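Long-range contacts in proline dehydrogenase (Bradyrhizobium japonicum USDA 110, PDB 3HAZ), which probably oxidises proline to glutamate in two steps, a flavin-dependent dehydrogenation to pyrroline-5-carboxylate followed by NAD-dependent oxidation of the semialdehyde: residues Leu298-Lys304 and His334-Leu338; Arg574-Leu578 and Thr671-Gly677; Gly640-Thr646 and Gln981-Thr987. One frame throughout, in Å; residues are numbered along the deposited sequence.

Contact 1: Leu298-Lys304 and His334-Leu338; sequences LADPSLK and HDRKL
R336 reaching into the helix end and turn L298-K304 makes this a loop-against-loop contact between two successive helix-to-strand connections of the proline dehydrogenase TIM barrel. One connection leaves helix 287-298 for strand 309-314. The other leaves helix 320-333, which closes in a Schellman motif with D335 as its C-prime residue, for the neighbouring parallel strand 338-343. The pair illustrates how one guanidinium can serve carbonyls at a helix end and in the turn that follows. NH1 of R336 donates to D300 O (3.2 Å) from above the carbonyl plane, while L303 N, closing the turn, reaches that oxygen from the opposite face. A weak bond joins R336 NH2 to L298 O (2.8 Å). The chain of R336 bends at chi2 (-75°) and then runs straight, bringing the guanidinium beneath K304 N, which lies 3.7 Å above its centre; H334 CB covers the opposite face nearer the rim. K304 crosses the arginine at about a right angle, its CG 3.6 Å from R336 NH1. On the flank, A299 sets its CA over the face of the H334 ring in a CH-pi contact, 3.9 Å from the centroid, and L298 CD1 meets L338 CD2 tip to tip (3.9 Å). A water finishes the join: it accepts from R336 NE and K304 NZ and donates to H334 O at 2.6 Å.

Contact 2: Arg574-Leu578 and Thr671-Gly677; sequences RAAAL and TAALMAG
M675 lays its thioether against the backbone and methyl of A575, with SD 3.7 Å from A575 CA and the terminal CE 3.9 Å from A575 CB. CG stands anti to the M675 backbone N (chi1 -176°), and the chain then bends at chi2, which carries the sulfur across to the other helix. One turn along helix 571-587, L578 lays its branched end over T671, CG 3.8 Å from T671 CB, and its CD2 extends to M675 CB, one turn further on, at 3.9 Å. The hydroxyl of T671 turns back into its own helix, to L667 O, and it is T671 CB and CG2 that meet the leucine.

These helical segments run nearly antiparallel, at 159° with axes 10.1 Å apart. Helix 664-675 is the helix of a beta-alpha-beta crossover in the aldehyde dehydrogenase half, linking the parallel strands 641-656 and 679-683, and helix 571-587 packs against it, together with helix 604-629, whose F629 and Y621 adjoin R574 and T671.

The polar part lies where the crossover helix ends in a Schellman motif at G677. R574 grips M675 O side-on with two nitrogens, NE and NH2, each at 2.9 Å; the oxygen lies in the guanidinium plane, and both donors come from the same face of its carbonyl. The positive group is probably favoured by the negative end of the helix dipole. Over the guanidinium centre sits G677 CA, 3.8 Å above the plane, while a water takes a weak bond from R574 NH2 and donates to A676 O.

Contact 3: Gly640-Thr646 and Gln981-Thr987; sequences GESNALT and QTVTINT
N643 and T984 lie side by side, pointing the same way from one face of an antiparallel strand pair, the kind of protruding beta arm consistent with the oligomerisation flap of aldehyde dehydrogenases. T984 OG1, anti to its own carbonyl carbon (chi1 -62°), donates to N643 OD1 at 2.7 Å, tilted somewhat from the amide carbonyl plane. The other end of that amide is used as well: N643 ND2 donates in its own plane to the anti side of E641 OE1 (2.9 Å, 173°). The extended E641 chain crosses T984 obliquely, with CD 3.6 Å from T984 CG2, so the three side chains interlock over two non-hydrogen-bonded pairs, E641-N986 and N643-T984. With an alanine here in place of N643, the T984 hydroxyl and E641 OE1 would probably both lose their common partner, and the glutamate would be held less firmly in rotation. Further along the same face L645 crosses T982 obliquely, CD1 coming 3.6 Å from T982 OG1, a hydroxyl that bonds to P955 O of the second subunit.

T982 to I985 pair in parallel with a strand of the second subunit, so the sheet continues across the interface, and its R944 forms a salt bridge with E641 while its Q954 donates to N643 OD1. On the face of S642, A644 and T646, T646 and Q981 run alongside each other, Q981 NE2 bonding to V937 O of the second subunit; S642 OG sits 3.4 Å from I985 CB, and a water bridges S642 OG to V983 O. Backbone bonds are regular in the middle, as in V983 N to A644 O (2.9 Å). At the end of the pairing T987 N still bonds to G640 O, at 2.8 Å, but from above the carbonyl plane.

How the contacts relate
The three contacts sample both enzymes of a bifunctional chain. Contact 1 belongs to the proline dehydrogenase barrel and closes before the others open; its centre lies about 63 Å from that of contact 2 and about 84 Å from that of contact 3, on the opposite side of the chain's centre from both. Contacts 2 and 3 are neighbours, with centres about 26 Å apart and nearest atoms about 9 Å apart, though they do not touch. Their segments alternate along the sequence: strand 641-656 leads into helix 664-675, and the late strand 978-986 returns to the first of these. The strand that forms one side of the subunit-contacting arm thus runs on into the crossover whose helix packs in contact 2.

Contact 1: Leu298-Lys304 and His334-Leu338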
loop_
_atom_site.group_PDB
_atom_site.type_symbol
_atom_site.label_atom_id
_atom_site.label_comp_id
_atom_site.label_asym_id
_atom_site.label_seq_id
_atom_site.Cartn_x
_atom_site.Cartn_y
_atom_site.Cartn_z
ATOM N N LEU A 298 40.226 47.689 -12.801
ATOM C CA LEU A 298 39.464 48.690 -13.531
ATOM C C LEU A 298 39.824 50.091 -13.061
ATOM O O LEU A 298 39.734 51.049 -13.821
ATOM C CB LEU A 298 37.956 48.453 -13.368
ATOM C CG LEU A 298 37.040 49.478 -14.043
ATOM C CD1 LEU A 298 37.140 49.379 -15.564
ATOM C CD2 LEU A 298 35.590 49.321 -13.588
ATOM N N ALA A 299 40.234 50.206 -11.804
ATOM C CA ALA A 299 40.534 51.510 -11.228
ATOM C C ALA A 299 41.780 52.162 -11.824
ATOM O O ALA A 299 41.948 53.373 -11.732
ATOM C CB ALA A 299 40.667 51.401 -9.730
ATOM N N ASP A 300 42.653 51.366 -12.431
ATOM C CA ASP A 300 43.902 51.900 -12.966
ATOM C C ASP A 300 43.660 52.920 -14.079
ATOM O O ASP A 300 42.986 52.626 -15.063
ATOM C CB ASP A 300 44.816 50.780 -13.461
ATOM C CG ASP A 300 46.225 51.270 -13.754
ATOM O OD1 ASP A 300 46.420 51.946 -14.782
ATOM O OD2 ASP A 300 47.139 50.973 -12.958
ATOM N N PRO A 301 44.226 54.124 -13.926
ATOM C CA PRO A 301 44.030 55.238 -14.864
ATOM C C PRO A 301 44.365 54.865 -16.305
ATOM O O PRO A 301 43.852 55.496 -17.226
ATOM C CB PRO A 301 45.014 56.299 -14.359
ATOM C CG PRO A 301 45.193 55.982 -12.905
ATOM C CD PRO A 301 45.105 54.487 -12.801
ATOM N N SER A 302 45.213 53.858 -16.488
ATOM C CA SER A 302 45.631 53.436 -17.824
ATOM C C SER A 302 44.473 52.861 -18.649
ATOM O O SER A 302 44.594 52.703 -19.864
ATOM C CB SER A 302 46.767 52.410 -17.742
ATOM O OG SER A 302 46.288 51.149 -17.292
ATOM N N LEU A 303 43.357 52.553 -17.995
ATOM C CA LEU A 303 42.213 51.969 -18.702
ATOM C C LEU A 303 41.154 53.008 -19.091
ATOM O O LEU A 303 40.121 52.675 -19.669
ATOM C CB LEU A 303 41.608 50.808 -17.905
ATOM C CG LEU A 303 42.582 49.646 -17.670
ATOM C CD1 LEU A 303 41.905 48.460 -16.982
ATOM C CD2 LEU A 303 43.223 49.217 -18.987
ATOM N N LYS A 304 41.431 54.275 -18.796
ATOM C CA LYS A 304 40.557 55.362 -19.230
ATOM C C LYS A 304 40.483 55.427 -20.755
ATOM O O LYS A 304 41.429 55.048 -21.454
ATOM C CB LYS A 304 41.071 56.703 -18.701
ATOM C CG LYS A 304 40.921 56.902 -17.202
ATOM C CD LYS A 304 41.667 58.166 -16.756
ATOM C CE LYS A 304 41.365 58.517 -15.305
ATOM N NZ LYS A 304 39.915 58.805 -15.093
ATOM N N HIS A 334 34.230 55.212 -11.637
ATOM C CA HIS A 334 35.440 55.436 -12.420
ATOM C C HIS A 334 35.115 56.088 -13.765
ATOM O O HIS A 334 35.993 56.261 -14.610
ATOM C CB HIS A 334 36.224 54.129 -12.604
ATOM C CG HIS A 334 36.683 53.514 -11.312
ATOM N ND1 HIS A 334 37.641 54.098 -10.509
ATOM C CD2 HIS A 334 36.317 52.370 -10.688
ATOM C CE1 HIS A 334 37.839 53.342 -9.444
ATOM N NE2 HIS A 334 37.048 52.287 -9.528
ATOM N N ASP A 335 33.848 56.459 -13.936
ATOM C CA ASP A 335 33.339 57.020 -15.186
ATOM C C ASP A 335 33.800 56.223 -16.408
ATOM O O ASP A 335 34.446 56.759 -17.308
ATOM C CB ASP A 335 33.724 58.498 -15.327
ATOM C CG ASP A 335 33.005 59.178 -16.481
ATOM O OD1 ASP A 335 31.940 58.673 -16.897
ATOM O OD2 ASP A 335 33.503 60.211 -16.975
ATOM N N ARG A 336 33.455 54.941 -16.432
ATOM C CA ARG A 336 33.796 54.082 -17.554
ATOM C C ARG A 336 32.539 53.514 -18.193
ATOM O O ARG A 336 31.482 53.455 -17.567
ATOM C CB ARG A 336 34.704 52.929 -17.104
ATOM C CG ARG A 336 35.930 53.355 -16.305
ATOM C CD ARG A 336 37.009 53.985 -17.186
ATOM N NE ARG A 336 38.151 54.389 -16.367
ATOM C CZ ARG A 336 39.101 53.558 -15.948
ATOM N NH1 ARG A 336 40.088 54.010 -15.188
ATOM N NH2 ARG A 336 39.069 52.272 -16.290
ATOM N N LYS A 337 32.667 53.123 -19.455
ATOM C CA LYS A 337 31.674 52.297 -20.120
ATOM C C LYS A 337 32.164 50.862 -20.045
ATOM O O LYS A 337 33.353 50.596 -20.253
ATOM C CB LYS A 337 31.535 52.701 -21.587
ATOM C CG LYS A 337 30.780 53.993 -21.831
ATOM C CD LYS A 337 30.408 54.103 -23.305
ATOM C CE LYS A 337 29.329 55.145 -23.530
ATOM N NZ LYS A 337 28.751 55.045 -24.898
ATOM N N LEU A 338 31.258 49.939 -19.742
ATOM C CA LEU A 338 31.613 48.532 -19.636
ATOM C C LEU A 338 30.734 47.682 -20.534
ATOM O O LEU A 338 29.573 48.008 -20.780
ATOM C CB LEU A 338 31.474 48.044 -18.188
ATOM C CG LEU A 338 32.253 48.800 -17.109
ATOM C CD1 LEU A 338 31.885 48.283 -15.721
ATOM C CD2 LEU A 338 33.750 48.697 -17.350
HETATM O O HOH W 1 38.004 50.986 -18.736
HETATM O O HOH W 2 38.533 56.542 -14.298
#

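Contact 2: Arg574-Leu578 and Thr671-Gly677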
loop_
_atom_site.group_PDB
_atom_site.type_symbol
_atom_site.label_atom_id
_atom_site.label_comp_id
_atom_site.label_asym_id
_atom_site.label_seq_id
_atom_site.Cartn_x
_atom_site.Cartn_y
_atom_site.Cartn_z
ATOM N N ARG A 574 21.118 7.022 26.515
ATOM C CA ARG A 574 22.526 7.097 26.134
ATOM C C ARG A 574 22.666 7.875 24.822
ATOM O O ARG A 574 23.531 8.743 24.692
ATOM C CB ARG A 574 23.148 5.702 26.006
ATOM C CG ARG A 574 22.864 4.774 27.184
ATOM C CD ARG A 574 23.884 3.642 27.291
ATOM N NE ARG A 574 23.826 2.711 26.165
ATOM C CZ ARG A 574 23.199 1.535 26.187
ATOM N NH1 ARG A 574 22.562 1.135 27.275
ATOM N NH2 ARG A 574 23.210 0.753 25.112
ATOM N N ALA A 575 21.795 7.572 23.865
ATOM C CA ALA A 575 21.808 8.244 22.566
ATOM C C ALA A 575 21.574 9.743 22.717
ATOM O O ALA A 575 22.202 10.563 22.033
ATOM C CB ALA A 575 20.760 7.629 21.640
ATOM N N ALA A 576 20.673 10.099 23.625
ATOM C CA ALA A 576 20.352 11.499 23.857
ATOM C C ALA A 576 21.570 12.249 24.389
ATOM O O ALA A 576 21.750 13.431 24.106
ATOM C CB ALA A 576 19.161 11.630 24.830
ATOM N N ALA A 577 22.397 11.564 25.174
ATOM C CA ALA A 577 23.613 12.180 25.697
ATOM C C ALA A 577 24.595 12.489 24.556
ATOM O O ALA A 577 25.146 13.590 24.477
ATOM C CB ALA A 577 24.260 11.285 26.739
ATOM N N LEU A 578 24.812 11.514 23.678
ATOM C CA LEU A 578 25.654 11.728 22.501
ATOM C C LEU A 578 25.151 12.904 21.663
ATOM O O LEU A 578 25.936 13.749 21.230
ATOM C CB LEU A 578 25.729 10.459 21.642
ATOM C CG LEU A 578 26.947 9.546 21.842
ATOM C CD1 LEU A 578 27.113 9.169 23.301
ATOM C CD2 LEU A 578 26.844 8.294 20.977
ATOM N N THR A 671 32.618 7.685 22.517
ATOM C CA THR A 671 31.162 7.670 22.408
ATOM C C THR A 671 30.637 6.342 21.862
ATOM O O THR A 671 29.536 5.927 22.200
ATOM C CB THR A 671 30.624 8.830 21.540
ATOM O OG1 THR A 671 31.176 8.746 20.217
ATOM C CG2 THR A 671 30.971 10.182 22.160
ATOM N N ALA A 672 31.421 5.674 21.024
ATOM C CA ALA A 672 31.026 4.354 20.544
ATOM C C ALA A 672 30.923 3.378 21.714
ATOM O O ALA A 672 29.909 2.703 21.876
ATOM C CB ALA A 672 32.009 3.840 19.521
ATOM N N ALA A 673 31.987 3.306 22.513
ATOM C CA ALA A 673 32.038 2.428 23.684
ATOM C C ALA A 673 30.911 2.755 24.658
ATOM O O ALA A 673 30.192 1.863 25.117
ATOM C CB ALA A 673 33.399 2.554 24.377
ATOM N N LEU A 674 30.761 4.039 24.965
ATOM C CA LEU A 674 29.673 4.518 25.809
ATOM C C LEU A 674 28.301 4.148 25.253
ATOM O O LEU A 674 27.424 3.678 25.994
ATOM C CB LEU A 674 29.762 6.035 25.983
ATOM C CG LEU A 674 30.870 6.581 26.879
ATOM C CD1 LEU A 674 30.962 8.097 26.730
ATOM C CD2 LEU A 674 30.654 6.174 28.348
ATOM N N MET A 675 28.105 4.355 23.953
ATOM C CA MET A 675 26.803 4.075 23.347
ATOM C C MET A 675 26.434 2.599 23.484
ATOM O O MET A 675 25.264 2.256 23.673
ATOM C CB MET A 675 26.752 4.509 21.876
ATOM C CG MET A 675 25.375 4.330 21.241
ATOM S SD MET A 675 24.118 5.425 21.956
ATOM C CE MET A 675 22.763 4.265 22.145
ATOM N N ALA A 676 27.436 1.731 23.402
ATOM C CA ALA A 676 27.208 0.291 23.498
ATOM C C ALA A 676 26.907 -0.164 24.927
ATOM O O ALA A 676 26.561 -1.323 25.154
ATOM C CB ALA A 676 28.392 -0.466 22.946
ATOM N N GLY A 677 27.048 0.749 25.885
ATOM C CA GLY A 677 26.714 0.455 27.267
ATOM C C GLY A 677 27.920 0.148 28.139
ATOM O O GLY A 677 27.783 -0.377 29.240
HETATM O O HOH W 3 23.711 -2.237 25.282
#

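Contact 3: Gly640-Thr646 and Gln981-Thr987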
loop_
_atom_site.group_PDB
_atom_site.type_symbol
_atom_site.label_atom_id
_atom_site.label_comp_id
_atom_site.label_asym_id
_atom_site.label_seq_id
_atom_site.Cartn_x
_atom_site.Cartn_y
_atom_site.Cartn_z
ATOM N N GLY A 640 4.722 -21.755 21.702
ATOM C CA GLY A 640 4.909 -22.034 23.119
ATOM C C GLY A 640 6.307 -21.706 23.630
ATOM O O GLY A 640 6.707 -22.155 24.706
ATOM N N GLU A 641 7.050 -20.913 22.864
ATOM C CA GLU A 641 8.393 -20.510 23.266
ATOM C C GLU A 641 8.755 -19.152 22.694
ATOM O O GLU A 641 8.479 -18.868 21.532
ATOM C CB GLU A 641 9.422 -21.559 22.818
ATOM C CG GLU A 641 10.839 -21.294 23.284
ATOM C CD GLU A 641 11.830 -22.315 22.740
ATOM O OE1 GLU A 641 12.367 -22.104 21.628
ATOM O OE2 GLU A 641 12.068 -23.331 23.428
ATOM N N SER A 642 9.381 -18.309 23.509
ATOM C CA SER A 642 9.907 -17.044 23.006
ATOM C C SER A 642 11.430 -17.074 22.983
ATOM O O SER A 642 12.063 -17.644 23.874
ATOM C CB SER A 642 9.419 -15.867 23.853
ATOM O OG SER A 642 10.070 -15.840 25.114
ATOM N N ASN A 643 12.011 -16.453 21.962
ATOM C CA ASN A 643 13.457 -16.359 21.824
ATOM C C ASN A 643 13.841 -14.945 21.437
ATOM O O ASN A 643 13.435 -14.453 20.389
ATOM C CB ASN A 643 13.966 -17.345 20.774
ATOM C CG ASN A 643 13.791 -18.785 21.199
ATOM O OD1 ASN A 643 14.627 -19.338 21.915
ATOM N ND2 ASN A 643 12.700 -19.404 20.759
ATOM N N ALA A 644 14.619 -14.289 22.288
ATOM C CA ALA A 644 14.965 -12.895 22.071
ATOM C C ALA A 644 16.468 -12.666 22.173
ATOM O O ALA A 644 17.109 -13.093 23.137
ATOM C CB ALA A 644 14.213 -12.010 23.057
ATOM N N LEU A 645 17.021 -11.981 21.174
ATOM C CA LEU A 645 18.444 -11.649 21.139
ATOM C C LEU A 645 18.665 -10.191 21.550
ATOM O O LEU A 645 18.021 -9.275 21.022
ATOM C CB LEU A 645 19.010 -11.889 19.733
ATOM C CG LEU A 645 20.511 -11.685 19.492
ATOM C CD1 LEU A 645 21.354 -12.648 20.328
ATOM C CD2 LEU A 645 20.839 -11.852 18.011
ATOM N N THR A 646 19.565 -9.979 22.503
ATOM C CA THR A 646 19.884 -8.629 22.950
ATOM C C THR A 646 21.389 -8.394 22.882
ATOM O O THR A 646 22.164 -9.338 22.725
ATOM C CB THR A 646 19.380 -8.363 24.390
ATOM O OG1 THR A 646 19.854 -9.391 25.260
ATOM C CG2 THR A 646 17.858 -8.355 24.442
ATOM N N GLN A 981 23.273 -11.680 24.015
ATOM C CA GLN A 981 22.596 -12.522 24.994
ATOM C C GLN A 981 21.267 -13.009 24.439
ATOM O O GLN A 981 20.427 -12.211 24.022
ATOM C CB GLN A 981 22.369 -11.775 26.308
ATOM C CG GLN A 981 21.716 -12.630 27.390
ATOM C CD GLN A 981 21.757 -11.969 28.750
ATOM O OE1 GLN A 981 21.007 -11.030 29.015
ATOM N NE2 GLN A 981 22.635 -12.459 29.626
ATOM N N THR A 982 21.088 -14.324 24.431
ATOM C CA THR A 982 19.833 -14.927 24.008
ATOM C C THR A 982 19.026 -15.352 25.229
ATOM O O THR A 982 19.534 -16.053 26.106
ATOM C CB THR A 982 20.089 -16.164 23.135
ATOM O OG1 THR A 982 20.906 -15.796 22.017
ATOM C CG2 THR A 982 18.771 -16.775 22.653
ATOM N N VAL A 983 17.774 -14.913 25.289
ATOM C CA VAL A 983 16.855 -15.353 26.332
ATOM C C VAL A 983 15.750 -16.200 25.715
ATOM O O VAL A 983 15.029 -15.758 24.813
ATOM C CB VAL A 983 16.231 -14.170 27.083
ATOM C CG1 VAL A 983 15.128 -14.661 28.017
ATOM C CG2 VAL A 983 17.301 -13.402 27.854
ATOM N N THR A 984 15.638 -17.427 26.197
ATOM C CA THR A 984 14.653 -18.372 25.702
ATOM C C THR A 984 13.693 -18.769 26.815
ATOM O O THR A 984 14.100 -19.366 27.807
ATOM C CB THR A 984 15.344 -19.639 25.176
ATOM O OG1 THR A 984 16.188 -19.294 24.076
ATOM C CG2 THR A 984 14.320 -20.678 24.736
ATOM N N ILE A 985 12.417 -18.439 26.647
ATOM C CA ILE A 985 11.417 -18.725 27.665
ATOM C C ILE A 985 10.379 -19.725 27.158
ATOM O O ILE A 985 9.733 -19.493 26.140
ATOM C CB ILE A 985 10.686 -17.439 28.088
ATOM C CG1 ILE A 985 11.693 -16.391 28.556
ATOM C CG2 ILE A 985 9.640 -17.734 29.180
ATOM C CD1 ILE A 985 11.117 -14.996 28.649
ATOM N N ASN A 986 10.232 -20.839 27.865
ATOM C CA ASN A 986 9.140 -21.763 27.594
ATOM C C ASN A 986 7.829 -21.121 28.044
ATOM O O ASN A 986 7.552 -21.027 29.239
ATOM C CB ASN A 986 9.381 -23.087 28.318
ATOM C CG ASN A 986 8.197 -24.032 28.235
ATOM O OD1 ASN A 986 7.210 -23.766 27.548
ATOM N ND2 ASN A 986 8.290 -25.146 28.948
ATOM N N THR A 987 7.027 -20.666 27.089
ATOM C CA THR A 987 5.819 -19.916 27.421
ATOM C C THR A 987 4.556 -20.777 27.463
ATOM O O THR A 987 3.468 -20.268 27.737
ATOM C CB THR A 987 5.607 -18.725 26.453
ATOM O OG1 THR A 987 5.521 -19.205 25.104
ATOM C CG2 THR A 987 6.773 -17.747 26.555
HETATM O O HOH W 4 12.458 -14.797 25.261
#